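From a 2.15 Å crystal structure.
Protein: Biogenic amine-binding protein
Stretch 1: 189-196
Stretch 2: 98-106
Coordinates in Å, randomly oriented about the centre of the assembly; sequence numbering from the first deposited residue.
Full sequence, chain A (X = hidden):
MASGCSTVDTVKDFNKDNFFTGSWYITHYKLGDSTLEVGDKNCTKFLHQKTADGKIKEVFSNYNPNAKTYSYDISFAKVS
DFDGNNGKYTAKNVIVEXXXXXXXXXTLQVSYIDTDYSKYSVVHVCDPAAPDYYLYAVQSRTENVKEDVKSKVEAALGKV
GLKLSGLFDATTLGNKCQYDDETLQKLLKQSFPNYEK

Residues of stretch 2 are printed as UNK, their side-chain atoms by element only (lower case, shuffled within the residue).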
# COMPACT_ATOMS: atom_id res chain seq x y z
N LYS A 189 -7.42 7.65 -13.89
CA LYS A 189 -7.40 8.50 -15.08
C LYS A 189 -7.92 9.92 -14.80
O LYS A 189 -7.59 10.86 -15.51
CB LYS A 189 -8.16 7.84 -16.23
CG LYS A 189 -8.00 8.55 -17.57
CD LYS A 189 -8.07 7.58 -18.74
CE LYS A 189 -9.40 6.85 -18.78
NZ LYS A 189 -9.51 5.97 -19.98
N GLN A 190 -8.72 10.05 -13.75
CA GLN A 190 -9.30 11.33 -13.34
C GLN A 190 -8.24 12.38 -12.99
O GLN A 190 -7.20 12.06 -12.41
CB GLN A 190 -10.20 11.12 -12.13
CG GLN A 190 -11.00 12.33 -11.71
CD GLN A 190 -12.31 11.94 -11.04
OE1 GLN A 190 -13.03 11.07 -11.54
NE2 GLN A 190 -12.61 12.55 -9.90
N SER A 191 -8.52 13.64 -13.33
CA SER A 191 -7.60 14.73 -13.00
C SER A 191 -7.78 15.24 -11.57
O SER A 191 -8.91 15.41 -11.11
CB SER A 191 -7.75 15.90 -13.99
OG SER A 191 -6.86 16.95 -13.64
N PHE A 192 -6.67 15.49 -10.88
CA PHE A 192 -6.71 16.09 -9.55
C PHE A 192 -5.72 17.25 -9.49
O PHE A 192 -4.62 17.11 -8.97
CB PHE A 192 -6.33 15.07 -8.47
CG PHE A 192 -7.31 13.94 -8.32
CD1 PHE A 192 -8.32 14.01 -7.37
CD2 PHE A 192 -7.22 12.81 -9.12
CE1 PHE A 192 -9.22 12.97 -7.23
CE2 PHE A 192 -8.12 11.77 -8.98
CZ PHE A 192 -9.12 11.86 -8.04
N PRO A 193 -6.12 18.41 -10.03
CA PRO A 193 -5.18 19.53 -10.15
C PRO A 193 -4.62 20.03 -8.82
O PRO A 193 -3.58 20.68 -8.81
CB PRO A 193 -6.01 20.63 -10.83
CG PRO A 193 -7.44 20.23 -10.64
CD PRO A 193 -7.44 18.73 -10.59
N ASN A 194 -5.29 19.73 -7.71
CA ASN A 194 -4.85 20.23 -6.41
C ASN A 194 -3.73 19.41 -5.79
O ASN A 194 -3.12 19.84 -4.80
CB ASN A 194 -6.04 20.32 -5.45
CG ASN A 194 -6.97 21.46 -5.79
OD1 ASN A 194 -6.62 22.37 -6.53
ND2 ASN A 194 -8.18 21.42 -5.23
N TYR A 195 -3.45 18.24 -6.35
CA TYR A 195 -2.43 17.34 -5.82
C TYR A 195 -1.45 16.94 -6.91
O TYR A 195 -0.34 16.49 -6.64
CB TYR A 195 -3.09 16.10 -5.19
CG TYR A 195 -4.08 16.46 -4.11
CD1 TYR A 195 -3.65 16.80 -2.83
CD2 TYR A 195 -5.44 16.49 -4.38
CE1 TYR A 195 -4.55 17.15 -1.84
CE2 TYR A 195 -6.36 16.85 -3.40
CZ TYR A 195 -5.90 17.17 -2.13
OH TYR A 195 -6.81 17.52 -1.15
N GLU A 196 -1.87 17.12 -8.16
CA GLU A 196 -1.03 16.79 -9.31
C GLU A 196 -0.19 17.99 -9.72
O GLU A 196 -0.12 18.34 -10.90
CB GLU A 196 -1.86 16.27 -10.47
CG GLU A 196 -2.37 14.85 -10.23
CD GLU A 196 -3.35 14.36 -11.27
OE1 GLU A 196 -3.80 15.18 -12.10
OE2 GLU A 196 -3.67 13.15 -11.23
N UNK A 98 -15.96 8.04 -3.71
CA UNK A 98 -15.93 7.26 -4.94
C UNK A 98 -15.68 8.14 -6.16
O UNK A 98 -15.01 7.73 -7.10
c UNK A 98 -18.35 4.45 -6.04
c UNK A 98 -17.25 5.49 -6.24
c UNK A 98 -17.25 6.50 -5.11
n UNK A 98 -20.38 3.41 -7.01
c UNK A 98 -19.40 4.53 -7.12
N UNK A 99 -16.22 9.36 -6.14
CA UNK A 99 -16.10 10.28 -7.26
C UNK A 99 -14.85 11.16 -7.21
O UNK A 99 -14.66 12.04 -8.06
c UNK A 99 -17.41 12.24 -6.33
o UNK A 99 -16.84 12.04 -5.24
o UNK A 99 -18.03 13.30 -6.58
c UNK A 99 -17.35 11.16 -7.39
N UNK A 100 -14.00 10.92 -6.21
CA UNK A 100 -12.74 11.64 -6.09
C UNK A 100 -12.75 12.85 -5.16
O UNK A 100 -11.69 13.41 -4.88
N UNK A 101 -13.93 13.26 -4.70
CA UNK A 101 -14.03 14.36 -3.75
C UNK A 101 -13.17 14.11 -2.50
O UNK A 101 -13.22 13.03 -1.91
c UNK A 101 -16.19 15.73 -4.07
c UNK A 101 -15.48 14.60 -3.34
n UNK A 101 -19.57 14.27 -2.23
c UNK A 101 -19.11 13.72 -3.35
c UNK A 101 -17.68 15.68 -3.79
n UNK A 101 -18.23 14.36 -4.10
n UNK A 101 -19.54 12.51 -3.71
N UNK A 102 -12.38 15.10 -2.10
CA UNK A 102 -11.49 14.94 -0.96
C UNK A 102 -12.26 14.89 0.37
O UNK A 102 -13.07 15.77 0.67
c UNK A 102 -9.71 16.19 0.40
n UNK A 102 -10.19 18.71 3.24
c UNK A 102 -9.55 17.58 2.50
c UNK A 102 -10.02 17.53 1.05
c UNK A 102 -10.45 16.06 -0.93
N UNK A 103 -12.01 13.84 1.15
CA UNK A 103 -12.49 13.75 2.52
C UNK A 103 -11.43 14.28 3.50
O UNK A 103 -11.73 15.08 4.39
c UNK A 103 -14.52 10.43 2.43
c UNK A 103 -13.08 12.16 4.38
c UNK A 103 -12.85 12.30 2.89
c UNK A 103 -14.09 11.84 2.11
N UNK A 104 -10.19 13.81 3.33
CA UNK A 104 -9.07 14.18 4.19
C UNK A 104 -7.76 13.88 3.46
O UNK A 104 -7.76 13.18 2.43
o UNK A 104 -8.30 13.48 7.74
o UNK A 104 -7.44 14.90 6.32
c UNK A 104 -9.11 13.38 5.50
c UNK A 104 -8.22 13.97 6.59
N UNK A 105 -6.66 14.42 3.98
CA UNK A 105 -5.34 14.23 3.38
C UNK A 105 -4.23 14.12 4.45
O UNK A 105 -4.37 14.63 5.58
o UNK A 105 -6.00 18.31 1.41
c UNK A 105 -5.07 16.78 3.02
o UNK A 105 -3.84 18.43 1.77
c UNK A 105 -5.01 15.37 2.40
c UNK A 105 -4.96 17.91 1.98
N UNK A 106 -3.14 13.45 4.09
CA UNK A 106 -2.05 13.24 5.02
C UNK A 106 -0.77 12.97 4.26
O UNK A 106 -0.78 12.68 3.05
c UNK A 106 -2.48 10.78 5.06
n UNK A 106 -4.03 7.06 6.35
c UNK A 106 -3.26 9.70 5.77
c UNK A 106 -4.15 7.49 5.10
n UNK A 106 -4.61 6.69 4.15
c UNK A 106 -2.35 12.03 5.89
n UNK A 106 -3.78 8.74 4.80

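Position 98 carries four side-chain carbons in an unbranched row, ending in a nitrogen. None of these atoms comes within contact distance of stretch 1. A chain of this kind is lysine, so this is Lys98.

Position 99 has two side-chain carbons, the second carrying two oxygens. That is a carboxylate on a single methylene: Asp99. Its CA-to-CB bond points away from stretch 1, and the contact is made by the backbone instead. Gln190 NE2 donates a hydrogen bond to Asp99 O at 2.8 Å, with a nearly straight angle of 162°.

Position 100 has no side-chain atoms, so it is Gly100. Its phi/psi of 96/-9 would jam a CB against the carbonyl O of Asp99, which by itself calls for glycine. An ideal CB would also lie 2.5 Å from Gln190 NE2, a clash, and a tight 3.2 Å from Phe192 CE1. The bare backbone lets stretch 1 come close. Gly100 O sits at the edge of the Phe192 ring, 3.4 Å from Phe192 CE1.

Position 101 shows three carbons, a nitrogen, then a carbon carrying two more nitrogens. This guanidinium makes it Arg101. Its CA-to-CB bond points away from stretch 1, and the side chain makes no contact there. It folds back on its own loop: Arg101 NE forms a salt bridge with Asp99 OD2 at 2.7 Å. Arg101 N also donates to Asp99 OD1 at 3.2 Å, so the aspartate holds both backbone and side chain of the arginine.

Position 102 again has four carbons in a row ending in nitrogen. One of the carbons comes close to the hydroxyl of Tyr195, while the end of the chain leads away. This is Lys102, and the contact is Lys102 CG to Tyr195 OH, 3.5 Å. Its CA-to-CB bond points toward stretch 1. It starts the strand.

Position 103 has four carbons and no other element. They fork at the first, and one arm is two carbons long. This is Ile103, out of reach of stretch 1.

Position 104 has two carbons, the second with two oxygens: Asp104. Its CA-to-CB bond points away from stretch 1, and the residue touches nothing there.

Position 105 has three carbons, the third bearing two oxygens. One of these oxygens lies 2.8 Å from Tyr195 OH. The residue is Glu105, and the oxygen is OE2. Tyr195 OH donates a hydrogen bond to it, and the carboxylate oxygen lies at the edge of the tyrosine ring, near its plane.

Position 106 has three carbons, a nitrogen, and a carbon with two further nitrogens: Arg106. It does not reach stretch 1; its guanidinium is hydrogen-bonded elsewhere in the structure.

The contact is small, burying 233 Å² in total, and rests on two hydrogen bonds. Gln190 holds the loop through a backbone carbonyl, beside a glycine that leaves room for it. Tyr195 reaches the strand, where its hydroxyl meets a carboxylate and a lysine methylene. Phe192 packs its ring edge against Gly100.

Stretch 2, residues 98-106: KDGRKIDER
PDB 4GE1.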